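Local coordinates for probable TonB-dependent receptor (PDB 4K3F), which probably serves as a periplasmic methionine-binding lipoprotein of the NlpA family and here holds selenomethionine in its cleft, at residues A[35-40]-A[50-55]; A[63-68]-A[108-113]; A[117-122]-A[167-172]; A[126-129]-A[135-138]; A[157-162]-A[176-181]. All coordinates share one frame; numbering follows the deposited sequence. Where two conformers were deposited one is given.

Interaction 1 (A[35-40]-A[50-55]). With MSE (selenomethionine), chain B.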
# COMPACT_ATOMS: atom_id res chain seq x y z
N LYS A 35 -5.41 2.13 16.26
CA LYS A 35 -5.91 3.47 15.95
C LYS A 35 -5.95 3.63 14.45
O LYS A 35 -4.91 3.53 13.78
CB LYS A 35 -5.00 4.50 16.61
CG LYS A 35 -5.24 4.67 18.13
CD LYS A 35 -4.85 3.43 18.93
CE LYS A 35 -4.66 3.72 20.40
NZ LYS A 35 -5.91 4.22 21.01
N GLU A 36 -7.14 3.89 13.90
CA GLU A 36 -7.28 3.98 12.47
C GLU A 36 -6.97 5.37 11.92
O GLU A 36 -7.37 6.36 12.52
CB GLU A 36 -8.69 3.64 12.06
CG GLU A 36 -9.05 2.22 12.45
CD GLU A 36 -10.31 1.69 11.78
OE1 GLU A 36 -10.83 2.28 10.81
OE2 GLU A 36 -10.78 0.66 12.26
N PHE A 37 -6.27 5.43 10.80
CA PHE A 37 -5.97 6.68 10.11
C PHE A 37 -6.33 6.51 8.64
O PHE A 37 -6.20 5.42 8.09
CB PHE A 37 -4.49 7.00 10.23
CG PHE A 37 -4.09 7.43 11.61
CD1 PHE A 37 -3.76 6.48 12.56
CD2 PHE A 37 -4.05 8.77 11.95
CE1 PHE A 37 -3.41 6.88 13.85
CE2 PHE A 37 -3.69 9.16 13.22
CZ PHE A 37 -3.36 8.19 14.17
N THR A 38 -6.76 7.58 7.97
CA THR A 38 -7.13 7.42 6.58
C THR A 38 -6.01 7.79 5.58
O THR A 38 -6.17 7.59 4.37
CB THR A 38 -8.36 8.27 6.26
OG1 THR A 38 -8.03 9.64 6.48
CG2 THR A 38 -9.51 7.85 7.13
N ASP A 39 -4.91 8.35 6.07
CA ASP A 39 -3.87 8.91 5.23
C ASP A 39 -2.51 8.21 5.38
O ASP A 39 -2.34 7.35 6.25
CB ASP A 39 -3.68 10.39 5.58
CG ASP A 39 -2.97 10.57 6.92
OD1 ASP A 39 -3.49 10.09 7.96
OD2 ASP A 39 -1.86 11.16 6.89
N TYR A 40 -1.58 8.59 4.51
CA TYR A 40 -0.29 7.96 4.43
C TYR A 40 0.83 8.72 5.16
O TYR A 40 1.99 8.35 5.08
CB TYR A 40 0.08 7.81 2.97
CG TYR A 40 -0.56 6.69 2.16
CD1 TYR A 40 -1.33 5.68 2.74
CD2 TYR A 40 -0.35 6.65 0.78
CE1 TYR A 40 -1.86 4.64 1.95
CE2 TYR A 40 -0.83 5.62 0.02
CZ TYR A 40 -1.60 4.61 0.58
OH TYR A 40 -2.08 3.59 -0.24
N LYS A 50 6.44 9.71 19.08
CA LYS A 50 6.35 8.92 20.30
C LYS A 50 4.91 8.99 20.89
O LYS A 50 4.74 9.03 22.12
CB LYS A 50 7.48 9.33 21.30
CG LYS A 50 8.86 9.59 20.62
CD LYS A 50 9.96 9.99 21.61
CE LYS A 50 11.34 10.18 20.97
NZ LYS A 50 11.77 8.99 20.14
N ARG A 51 3.92 9.03 20.02
CA ARG A 51 2.54 9.04 20.44
C ARG A 51 1.98 7.64 20.41
O ARG A 51 1.08 7.31 21.19
CB ARG A 51 1.71 9.97 19.58
CG ARG A 51 2.19 11.40 19.67
CD ARG A 51 1.42 12.40 18.83
NE ARG A 51 2.13 13.69 18.77
CZ ARG A 51 2.06 14.66 19.71
NH1 ARG A 51 1.29 14.54 20.76
NH2 ARG A 51 2.79 15.75 19.60
N LEU A 52 2.44 6.85 19.43
CA LEU A 52 1.98 5.46 19.27
C LEU A 52 3.24 4.63 19.08
O LEU A 52 4.29 5.16 18.66
CB LEU A 52 1.09 5.32 18.04
CG LEU A 52 -0.16 6.17 18.04
CD1 LEU A 52 -0.93 6.02 16.74
CD2 LEU A 52 -1.03 5.78 19.21
N ASP A 53 3.16 3.34 19.39
CA ASP A 53 4.33 2.48 19.37
C ASP A 53 4.78 2.00 17.95
O ASP A 53 5.96 1.83 17.70
CB ASP A 53 4.07 1.24 20.17
CG ASP A 53 3.84 1.49 21.68
OD1 ASP A 53 4.54 2.33 22.30
OD2 ASP A 53 2.95 0.82 22.22
N ALA A 54 3.84 1.82 17.05
CA ALA A 54 4.07 1.21 15.76
C ALA A 54 2.97 1.57 14.77
O ALA A 54 1.96 2.18 15.13
CB ALA A 54 4.11 -0.31 15.93
N ASN A 55 3.18 1.24 13.52
CA ASN A 55 2.14 1.38 12.51
C ASN A 55 2.17 0.24 11.50
O ASN A 55 3.16 -0.49 11.36
CB ASN A 55 2.14 2.78 11.84
CG ASN A 55 3.39 3.07 11.02
OD1 ASN A 55 3.77 2.30 10.13
ND2 ASN A 55 3.99 4.19 11.27
N MSE B . -1.35 -0.41 1.26
CA MSE B . -0.66 0.47 0.28
C MSE B . -0.16 -0.42 -0.85
O MSE B . 0.38 -1.50 -0.58
OXT MSE B . -0.28 -0.07 -2.03
CB MSE B . 0.50 1.25 0.92
CG MSE B . 1.19 2.17 -0.05
SE MSE B . 2.77 2.99 0.78
CE MSE B . 1.92 4.09 2.06
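The backbones of 35-40 and 50-55 do not pair. Their closest alpha carbons, those of Lys-35 and Leu-52, are 8.8 Å apart. Residues 35-36 end strand 30-36, and 54-55 begin strand 54-59. Strand 3-9 runs between these two and bonds to both, so the contact forms over its face. Lys-50, with positive phi, is the C-prime residue of the Schellman motif that ends helix 42-48, and the chain then turns into the next strand.

Leu-52 fills the gap. Its CG is anti to its carbonyl carbon (chi1 -60°), which carries the two methyls toward 35-40. The CD1 methyl meets the Phe-37 ring obliquely, with Leu-52 CD1 3.9 Å from Phe-37 CE1. Phe-37 and Leu-52 point at one another across the gap. A touch of the other methyl, Leu-52 CD2, on Lys-35 is long and doubtful, because the lysine side chain is deposited in two conformers. Ala-8 of the middle strand lies against both Phe-37 and Leu-52.

Further along, Tyr-40 turns to the ligand. The CE methyl of the selenomethionine sits 3.4 Å above the plane of the Tyr-40 ring, over its centre. Tyr-40 OH is hydrogen-bonded to Asn-173 OD1. The arrangement is that of a beta-alpha-beta unit in a periplasmic binding protein lobe, with the loop after a strand supplying an aromatic wall of the ligand pocket.

Interaction 2 (A[63-68]-A[108-113]). With MSE (selenomethionine), chain B.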
# COMPACT_ATOMS: atom_id res chain seq x y z
N LEU A 63 8.50 3.81 3.16
CA LEU A 63 9.12 4.09 4.45
C LEU A 63 10.47 4.75 4.23
O LEU A 63 10.83 5.71 4.91
CB LEU A 63 9.26 2.81 5.28
CG LEU A 63 10.01 3.02 6.57
CD1 LEU A 63 9.33 4.00 7.51
CD2 LEU A 63 10.29 1.67 7.25
N ASP A 64 11.27 4.13 3.37
CA ASP A 64 12.64 4.64 3.18
C ASP A 64 12.62 6.10 2.68
O ASP A 64 13.41 6.99 3.16
CB ASP A 64 13.40 3.77 2.17
CG ASP A 64 13.68 2.35 2.68
OD1 ASP A 64 13.59 2.09 3.88
OD2 ASP A 64 14.03 1.48 1.81
N GLU A 65 11.75 6.38 1.70
CA GLU A 65 11.57 7.72 1.19
C GLU A 65 11.01 8.66 2.23
O GLU A 65 11.44 9.82 2.34
CB GLU A 65 10.66 7.67 -0.04
CG GLU A 65 10.34 9.02 -0.65
CD GLU A 65 11.55 9.85 -1.07
OE1 GLU A 65 12.64 9.29 -1.34
OE2 GLU A 65 11.36 11.07 -1.21
N PHE A 66 10.07 8.15 3.06
CA PHE A 66 9.51 8.97 4.14
C PHE A 66 10.60 9.36 5.15
O PHE A 66 10.74 10.52 5.51
CB PHE A 66 8.29 8.26 4.76
CG PHE A 66 7.43 9.17 5.59
CD1 PHE A 66 7.81 9.52 6.87
CD2 PHE A 66 6.24 9.64 5.09
CE1 PHE A 66 7.02 10.37 7.62
CE2 PHE A 66 5.43 10.46 5.85
CZ PHE A 66 5.84 10.84 7.10
N ASN A 67 11.41 8.40 5.60
CA ASN A 67 12.50 8.74 6.50
C ASN A 67 13.49 9.72 5.90
O ASN A 67 14.01 10.62 6.59
CB ASN A 67 13.26 7.48 6.88
CG ASN A 67 12.54 6.64 7.95
OD1 ASN A 67 11.89 7.13 8.87
ND2 ASN A 67 12.77 5.36 7.88
N LYS A 68 13.79 9.54 4.62
CA LYS A 68 14.66 10.48 3.92
C LYS A 68 14.05 11.89 3.93
O LYS A 68 14.71 12.86 4.33
CB LYS A 68 14.92 10.02 2.50
CG LYS A 68 15.78 10.96 1.69
CD LYS A 68 15.93 10.46 0.25
CE LYS A 68 16.85 11.37 -0.55
NZ LYS A 68 16.26 12.72 -0.73
N ASN A 108 0.85 10.86 -6.37
CA ASN A 108 1.86 11.93 -6.52
C ASN A 108 3.03 11.81 -5.54
O ASN A 108 3.91 12.66 -5.53
CB ASN A 108 1.24 13.33 -6.45
CG ASN A 108 0.65 13.67 -5.09
OD1 ASN A 108 0.68 12.90 -4.14
ND2 ASN A 108 0.22 14.91 -4.97
N ASP A 109 3.09 10.73 -4.76
CA ASP A 109 4.27 10.49 -3.93
C ASP A 109 5.31 9.66 -4.73
O ASP A 109 4.98 8.94 -5.67
CB ASP A 109 3.92 9.77 -2.61
CG ASP A 109 3.35 8.42 -2.84
OD1 ASP A 109 2.16 8.32 -3.23
OD2 ASP A 109 4.07 7.44 -2.64
N ALA A 110 6.57 9.79 -4.37
CA ALA A 110 7.62 9.27 -5.23
C ALA A 110 7.51 7.76 -5.51
O ALA A 110 7.66 7.30 -6.66
CB ALA A 110 9.00 9.60 -4.65
N THR A 111 7.28 6.95 -4.46
CA THR A 111 7.29 5.51 -4.64
C THR A 111 6.01 4.94 -5.24
O THR A 111 6.07 4.07 -6.08
CB THR A 111 7.69 4.73 -3.38
OG1 THR A 111 6.74 4.92 -2.32
CG2 THR A 111 9.05 5.21 -2.91
N ASN A 112 4.86 5.44 -4.83
CA ASN A 112 3.62 4.95 -5.44
C ASN A 112 3.38 5.50 -6.86
O ASN A 112 2.79 4.80 -7.70
CB ASN A 112 2.44 5.11 -4.51
CG ASN A 112 2.56 4.26 -3.29
OD1 ASN A 112 2.48 3.02 -3.35
ND2 ASN A 112 2.72 4.90 -2.18
N GLY A 113 3.89 6.71 -7.12
CA GLY A 113 3.90 7.26 -8.48
C GLY A 113 4.80 6.41 -9.38
O GLY A 113 4.40 5.99 -10.46
N MSE B . -1.35 -0.41 1.26
CA MSE B . -0.66 0.47 0.28
C MSE B . -0.16 -0.42 -0.85
O MSE B . 0.38 -1.50 -0.58
OXT MSE B . -0.28 -0.07 -2.03
CB MSE B . 0.50 1.25 0.92
CG MSE B . 1.19 2.17 -0.05
SE MSE B . 2.77 2.99 0.78
CE MSE B . 1.92 4.09 2.06
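An N-capped helix start at the ligand pocket meets helix 60-70 here. Thr-111 and Glu-65 make the closest approach: Thr-111 CG2 lies 4.1 Å from Glu-65 CB. That CB meets Thr-111 because its bond from the backbone already points toward 108-113. The next atom is placed by rotation. Glu-65 has CG anti to its backbone N (chi1 177°), which brings CG to within 4.3 Å of Ala-110 CB. The touch is light and purely van der Waals, and no hydrogen bond crosses it.

The polar work is done within 108-113. Asp-109 is the N-cap. Its OD2 accepts from Asn-112 N at 3.1 Å, from above the carboxylate plane. The same oxygen accepts from Asn-112 ND2 at 2.9 Å, on the syn side and with a bent N-H angle of 142°. Two donors of one residue thus grip one oxygen, and the second bond restrains the rotation of the Asn-112 amide. The amide lies beside the ligand, with Asn-112 ND2 3.5 Å from its SE. Asn-112 OD1 accepts from His-59 NE2, so the pocket amide is held on both its ends.

Thr-111 also packs on Pro-61 and Tyr-62 at the start of helix 60-70, and on His-59 at the end of strand 54-59. On the far side of that helix, Leu-63 rests on Ile-199 and Val-201 of strand 198-202.

Interaction 3 (A[117-122]-A[167-172]). With MSE (selenomethionine), chain B.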
# COMPACT_ATOMS: atom_id res chain seq x y z
N LEU A 117 3.83 4.10 -12.67
CA LEU A 117 4.44 4.22 -14.00
C LEU A 117 5.00 2.86 -14.46
O LEU A 117 4.93 2.51 -15.64
CB LEU A 117 5.53 5.27 -13.99
CG LEU A 117 5.03 6.71 -13.87
CD1 LEU A 117 6.19 7.66 -13.61
CD2 LEU A 117 4.29 7.12 -15.13
N LEU A 118 5.58 2.11 -13.53
CA LEU A 118 6.09 0.78 -13.86
C LEU A 118 4.99 -0.19 -14.31
O LEU A 118 5.21 -1.00 -15.21
CB LEU A 118 6.89 0.18 -12.70
CG LEU A 118 8.25 0.86 -12.46
CD1 LEU A 118 8.90 0.27 -11.22
CD2 LEU A 118 9.18 0.72 -13.63
N LEU A 119 3.82 -0.10 -13.69
CA LEU A 119 2.67 -0.91 -14.12
C LEU A 119 2.25 -0.47 -15.53
O LEU A 119 1.96 -1.31 -16.39
CB LEU A 119 1.48 -0.78 -13.14
CG LEU A 119 0.24 -1.57 -13.56
CD1 LEU A 119 0.56 -3.06 -13.77
CD2 LEU A 119 -0.92 -1.36 -12.59
N LEU A 120 2.20 0.84 -15.79
CA LEU A 120 1.87 1.32 -17.15
C LEU A 120 2.90 0.78 -18.16
O LEU A 120 2.55 0.42 -19.32
CB LEU A 120 1.80 2.84 -17.23
CG LEU A 120 0.69 3.47 -16.41
CD1 LEU A 120 0.77 5.00 -16.40
CD2 LEU A 120 -0.66 3.02 -16.92
N ASP A 121 4.16 0.73 -17.75
CA ASP A 121 5.21 0.18 -18.62
C ASP A 121 4.98 -1.33 -18.85
O ASP A 121 5.01 -1.83 -19.99
CB ASP A 121 6.59 0.53 -18.05
CG ASP A 121 7.76 -0.13 -18.82
OD1 ASP A 121 7.97 -1.37 -18.68
OD2 ASP A 121 8.49 0.61 -19.51
N LYS A 122 4.71 -2.06 -17.77
CA LYS A 122 4.49 -3.50 -17.87
C LYS A 122 3.32 -3.79 -18.80
O LYS A 122 3.39 -4.72 -19.60
CB LYS A 122 4.19 -4.11 -16.50
CG LYS A 122 4.37 -5.62 -16.50
CD LYS A 122 3.86 -6.25 -15.23
CE LYS A 122 4.34 -7.69 -15.13
NZ LYS A 122 4.19 -8.20 -13.75
N MSE A 167 -8.54 6.80 -16.70
CA MSE A 167 -8.04 5.66 -15.93
C MSE A 167 -7.34 6.20 -14.68
O MSE A 167 -6.70 7.27 -14.74
CB MSE A 167 -7.09 4.81 -16.78
CG MSE A 167 -6.70 3.48 -16.16
SE MSE A 167 -5.97 2.24 -17.48
CE MSE A 167 -4.33 3.23 -17.85
N ALA A 168 -7.41 5.41 -13.61
CA ALA A 168 -6.72 5.70 -12.36
C ALA A 168 -6.04 4.47 -11.82
O ALA A 168 -6.59 3.38 -11.81
CB ALA A 168 -7.67 6.29 -11.34
N LEU A 169 -4.79 4.66 -11.38
CA LEU A 169 -4.04 3.57 -10.76
C LEU A 169 -4.09 3.82 -9.26
O LEU A 169 -3.51 4.78 -8.77
CB LEU A 169 -2.60 3.51 -11.29
CG LEU A 169 -2.45 2.75 -12.63
CD1 LEU A 169 -3.20 3.42 -13.77
CD2 LEU A 169 -0.97 2.59 -12.98
N ILE A 170 -4.81 2.96 -8.56
CA ILE A 170 -5.26 3.23 -7.19
C ILE A 170 -4.72 2.18 -6.26
O ILE A 170 -4.87 0.99 -6.52
CB ILE A 170 -6.78 3.20 -7.11
CG1 ILE A 170 -7.33 4.23 -8.11
CG2 ILE A 170 -7.22 3.50 -5.70
CD1 ILE A 170 -8.83 4.27 -8.17
N ASN A 171 -4.06 2.63 -5.19
CA ASN A 171 -3.57 1.73 -4.15
C ASN A 171 -4.71 0.88 -3.65
O ASN A 171 -5.85 1.37 -3.40
CB ASN A 171 -2.96 2.50 -2.99
CG ASN A 171 -1.71 3.25 -3.38
OD1 ASN A 171 -1.77 4.42 -3.83
ND2 ASN A 171 -0.58 2.58 -3.27
N THR A 172 -4.42 -0.39 -3.45
CA THR A 172 -5.51 -1.36 -3.15
C THR A 172 -6.26 -1.05 -1.84
O THR A 172 -7.48 -1.24 -1.74
CB THR A 172 -4.91 -2.77 -3.17
OG1 THR A 172 -4.51 -3.04 -4.51
CG2 THR A 172 -5.92 -3.81 -2.70
N MSE B . -1.35 -0.41 1.26
CA MSE B . -0.66 0.47 0.28
C MSE B . -0.16 -0.42 -0.85
O MSE B . 0.38 -1.50 -0.58
OXT MSE B . -0.28 -0.07 -2.03
CB MSE B . 0.50 1.25 0.92
CG MSE B . 1.19 2.17 -0.05
SE MSE B . 2.77 2.99 0.78
CE MSE B . 1.92 4.09 2.06
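Leu-169 is the main bump, and it is received by Leu-119 and Leu-120 on the 117-122 part of helix 110-122. Its CD2 methyl reaches into the hollow between these two consecutive leucines. There Leu-169 CD2 lies 3.9 Å from Leu-120 CG and 4.0 Å from Leu-119 CD2. Leu-169 crosses both helix side chains at a slant. Its other methyl, Leu-169 CD1, is 4.1 Å from Leu-120 CD2.

Met-167, a selenomethionine residue, closes the far end. Its chain is extended from CA (chi1 -170°) and bends only at chi3, which lays Met-167 CE 3.8 Å from Leu-120 CD2. Leu-120 and Met-167 lie alongside, running opposite ways. Leu-120 CD2 is thereby flanked by Met-167 and Leu-169, two residues apart on the same face of the strand. Ala-87 of strand 86-88 packs against both.

Just past the strand, Asn-171 ND2 donates a nearly straight bond (169°) to the ligand carboxylate oxygen OXT at 2.9 Å. The axes of 117-122 and 167-170 approach to 10.3 Å, and their directions differ by 121°, a steep slant. A helix packed on a mixed sheet, with ligand-binding residues at the strand end, is characteristic of periplasmic binding protein lobes.

Interaction 4 (A[126-129]-A[135-138])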
# COMPACT_ATOMS: atom_id res chain seq x y z
N ILE A 126 2.85 2.89 -21.91
CA ILE A 126 3.99 3.75 -22.19
C ILE A 126 5.21 2.88 -22.08
O ILE A 126 5.12 1.70 -21.71
CB ILE A 126 4.15 4.88 -21.15
CG1 ILE A 126 4.46 4.26 -19.79
CG2 ILE A 126 2.92 5.80 -21.13
CD1 ILE A 126 4.43 5.22 -18.62
N LYS A 127 6.36 3.46 -22.38
CA LYS A 127 7.62 2.80 -22.11
C LYS A 127 8.50 3.77 -21.29
O LYS A 127 8.53 4.97 -21.56
CB LYS A 127 8.31 2.34 -23.39
CG LYS A 127 9.54 1.51 -23.10
CD LYS A 127 10.02 0.74 -24.31
CE LYS A 127 10.53 -0.62 -23.89
NZ LYS A 127 11.63 -0.49 -22.91
N LEU A 128 9.13 3.23 -20.24
CA LEU A 128 10.10 3.97 -19.44
C LEU A 128 11.54 3.67 -19.89
O LEU A 128 11.81 2.60 -20.46
CB LEU A 128 9.96 3.58 -17.97
CG LEU A 128 8.63 3.95 -17.27
CD1 LEU A 128 8.57 3.25 -15.94
CD2 LEU A 128 8.52 5.46 -17.09
N LYS A 129 12.45 4.62 -19.65
CA LYS A 129 13.87 4.44 -19.99
C LYS A 129 14.44 3.16 -19.40
O LYS A 129 13.99 2.69 -18.36
CB LYS A 129 14.70 5.64 -19.52
CG LYS A 129 14.79 5.81 -18.01
CD LYS A 129 15.43 7.14 -17.62
CE LYS A 129 15.83 7.15 -16.14
NZ LYS A 129 16.26 8.50 -15.66
N THR A 135 11.55 4.59 -8.46
CA THR A 135 11.07 5.96 -8.26
C THR A 135 11.11 6.74 -9.59
O THR A 135 11.36 7.95 -9.60
CB THR A 135 11.83 6.70 -7.15
OG1 THR A 135 13.23 6.42 -7.26
CG2 THR A 135 11.39 6.20 -5.79
N ALA A 136 10.85 6.05 -10.70
CA ALA A 136 10.68 6.71 -11.97
C ALA A 136 9.64 7.81 -11.89
O ALA A 136 8.70 7.73 -11.10
CB ALA A 136 10.32 5.71 -13.05
N THR A 137 9.82 8.83 -12.73
CA THR A 137 8.87 9.92 -12.88
C THR A 137 8.43 10.03 -14.34
O THR A 137 9.04 9.41 -15.21
CB THR A 137 9.50 11.26 -12.47
OG1 THR A 137 10.50 11.64 -13.42
CG2 THR A 137 10.10 11.16 -11.07
N PRO A 138 7.39 10.83 -14.62
CA PRO A 138 6.97 11.02 -16.01
C PRO A 138 8.05 11.51 -16.96
O PRO A 138 7.95 11.24 -18.17
CB PRO A 138 5.84 12.03 -15.89
CG PRO A 138 5.22 11.70 -14.57
CD PRO A 138 6.42 11.45 -13.70
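Leu-128 and Ala-136 make the apolar part of this contact, which is structural packing at the edge of the lobe. Leu-128 CD1 lies 4.2 Å from Ala-136 CB, a loose methyl-to-methyl touch. With chi1 at -65° the isobutyl group of Leu-128 leaves beside its own backbone N, and its methyls end at the 135-138 loop. The alpha carbons of the two residues are 8.0 Å apart, so the side chains bridge a gap that the backbones leave. Leu-128 also packs on Leu-118 of helix 110-122 and on Ile-141 of strand 141-143, which makes the touch with Ala-136 one side of a larger buried apolar cluster.

A backbone carbonyl adds a minor contact. The second methyl, Leu-128 CD2, is 4.4 Å from Thr-137 O, a distant approach. The side chain of Thr-137 itself points away from 126-129.

No hydrogen bond links the two segments directly. Asp-140 bridges them instead: its OD1 forms a salt bridge with Lys-129 NZ, and its OD2 accepts from Thr-137 N. Separately, Leu-128 N donates to Asp-121 OD2, a tie to helix 110-122. Residues 135-138 lie in the connection between strand 127-128 and its antiparallel partner 141-143.

The chemistry implies a division of labour. Methyls fill the inside of the connection without any direct polar bond, and the carboxylate of Asp-140, with one oxygen for each arm, grips both.

Interaction 5 (A[157-162]-A[176-181])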
# COMPACT_ATOMS: atom_id res chain seq x y z
N THR A 157 -7.14 10.35 -2.69
CA THR A 157 -8.14 11.08 -3.46
C THR A 157 -8.51 10.41 -4.78
O THR A 157 -9.44 10.83 -5.44
CB THR A 157 -7.70 12.52 -3.78
OG1 THR A 157 -6.71 12.53 -4.80
CG2 THR A 157 -7.22 13.28 -2.54
N LEU A 158 -7.75 9.39 -5.18
CA LEU A 158 -7.96 8.83 -6.49
C LEU A 158 -9.34 8.15 -6.70
O LEU A 158 -9.92 8.29 -7.79
CB LEU A 158 -6.79 7.91 -6.88
CG LEU A 158 -5.38 8.52 -6.86
CD1 LEU A 158 -4.41 7.61 -7.65
CD2 LEU A 158 -5.32 9.92 -7.38
N PRO A 159 -9.89 7.48 -5.69
CA PRO A 159 -11.23 6.87 -5.95
C PRO A 159 -12.29 7.91 -6.26
O PRO A 159 -13.18 7.65 -7.06
CB PRO A 159 -11.55 6.14 -4.65
CG PRO A 159 -10.19 5.78 -4.10
CD PRO A 159 -9.29 6.93 -4.45
N ARG A 160 -12.15 9.08 -5.66
CA ARG A 160 -13.10 10.17 -5.85
C ARG A 160 -12.99 10.82 -7.21
O ARG A 160 -13.95 11.49 -7.64
CB ARG A 160 -12.96 11.24 -4.75
CG ARG A 160 -13.74 10.91 -3.48
CD ARG A 160 -13.84 12.12 -2.54
NE ARG A 160 -12.53 12.75 -2.33
CZ ARG A 160 -11.70 12.52 -1.31
NH1 ARG A 160 -12.01 11.66 -0.34
NH2 ARG A 160 -10.54 13.16 -1.26
N VAL A 161 -11.83 10.68 -7.87
CA VAL A 161 -11.70 11.28 -9.21
C VAL A 161 -11.86 10.26 -10.31
O VAL A 161 -11.81 10.62 -11.47
CB VAL A 161 -10.40 12.10 -9.45
CG1 VAL A 161 -10.26 13.21 -8.43
CG2 VAL A 161 -9.18 11.23 -9.51
N LEU A 162 -12.09 9.01 -9.94
CA LEU A 162 -12.16 7.94 -10.94
C LEU A 162 -13.15 8.25 -12.08
O LEU A 162 -12.80 8.04 -13.24
CB LEU A 162 -12.46 6.60 -10.26
CG LEU A 162 -12.61 5.37 -11.15
CD1 LEU A 162 -11.31 5.03 -11.84
CD2 LEU A 162 -13.09 4.19 -10.31
N LEU A 176 -10.24 -0.94 -2.18
CA LEU A 176 -11.11 -1.82 -1.42
C LEU A 176 -12.07 -0.98 -0.59
O LEU A 176 -13.21 -1.32 -0.48
CB LEU A 176 -10.29 -2.74 -0.53
CG LEU A 176 -9.47 -3.84 -1.21
CD1 LEU A 176 -8.60 -4.57 -0.20
CD2 LEU A 176 -10.39 -4.80 -1.94
N GLU A 177 -11.63 0.13 0.00
CA GLU A 177 -12.61 0.98 0.74
C GLU A 177 -13.66 1.59 -0.17
O GLU A 177 -14.80 1.86 0.25
CB GLU A 177 -11.93 2.11 1.50
CG GLU A 177 -11.11 1.66 2.68
CD GLU A 177 -10.72 2.85 3.52
OE1 GLU A 177 -11.58 3.33 4.28
OE2 GLU A 177 -9.58 3.35 3.37
N ALA A 178 -13.29 1.82 -1.41
CA ALA A 178 -14.18 2.35 -2.43
C ALA A 178 -15.07 1.27 -3.10
O ALA A 178 -15.78 1.58 -4.04
CB ALA A 178 -13.37 3.08 -3.50
N LYS A 179 -14.97 0.02 -2.63
CA LYS A 179 -15.69 -1.15 -3.19
C LYS A 179 -15.27 -1.50 -4.61
O LYS A 179 -16.04 -2.10 -5.33
CB LYS A 179 -17.22 -0.95 -3.13
CG LYS A 179 -17.75 -0.57 -1.75
CD LYS A 179 -17.20 -1.50 -0.68
CE LYS A 179 -17.96 -1.37 0.63
NZ LYS A 179 -19.33 -1.96 0.53
N LEU A 180 -14.03 -1.18 -4.98
CA LEU A 180 -13.50 -1.69 -6.24
C LEU A 180 -12.98 -3.09 -6.00
O LEU A 180 -12.58 -3.43 -4.89
CB LEU A 180 -12.42 -0.75 -6.82
CG LEU A 180 -12.87 0.69 -7.06
CD1 LEU A 180 -11.71 1.64 -7.33
CD2 LEU A 180 -13.85 0.73 -8.23
N ASN A 181 -13.06 -3.93 -7.02
CA ASN A 181 -12.60 -5.31 -6.92
C ASN A 181 -11.42 -5.44 -7.87
O ASN A 181 -11.61 -5.50 -9.07
CB ASN A 181 -13.71 -6.30 -7.33
CG ASN A 181 -13.29 -7.75 -7.13
OD1 ASN A 181 -12.13 -8.14 -7.37
ND2 ASN A 181 -14.22 -8.57 -6.65
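Leu-162 reaches across to Leu-180, and the two side chains meet tip to tip. From Leu-162 CB the chain goes to CG, set anti to the backbone N (chi1 179°), which stretches it toward 176-181. CB and CG themselves make no close touch across the gap. At the tip, Leu-162 CD2 lies 4.1 Å from Leu-180 CD2 and 4.2 Å from Leu-180 CD1, so one methyl faces the fork of two. The other methyl, Leu-162 CD1, turns to Ala-168 of the neighbouring strand 167-170.

The contact joins the short, weakly bonded helix before strand 167-170 to the turn that ends helix 172-177 after it. Together they lie over one face of that strand in the five-stranded mixed sheet, where Ile-170 supports both Pro-159 and Leu-180. Helix 172-177 ends in a Schellman motif, with Lys-179 at positive phi (66°) and its N bonded to Leu-176 O. This turn brings Ala-178 and Leu-180 round to the same side.

Pro-159 makes the second touch. Its CB is 3.7 Å from Ala-178 CB, where the backbones come nearest, with their alpha carbons 6.4 Å apart. Tyr-88 of strand 86-88 packs under both Leu-162 and Leu-180.

How the interactions relate
Across all five interactions the direct contacts are apolar or van der Waals, and no hydrogen bond joins the paired segments. Their burial differs. Interactions 3 and 4 are buried, 1 and 2 partly buried, and 5 lies at the surface. Interactions 3 and 5 both use strand 167-170 or its flanking helices, and they touch through Ile-170 and Leu-180. Interaction 4 is buried but peripheral. It is nested within the loop closed by interaction 3, and Leu-117 packs on Thr-137 between the two. Interactions 2 and 3 share helix 110-122, near its start and near its end. Interactions 1, 2 and 3 converge on the selenomethionine. Interactions 4 and 5 pack away from that site.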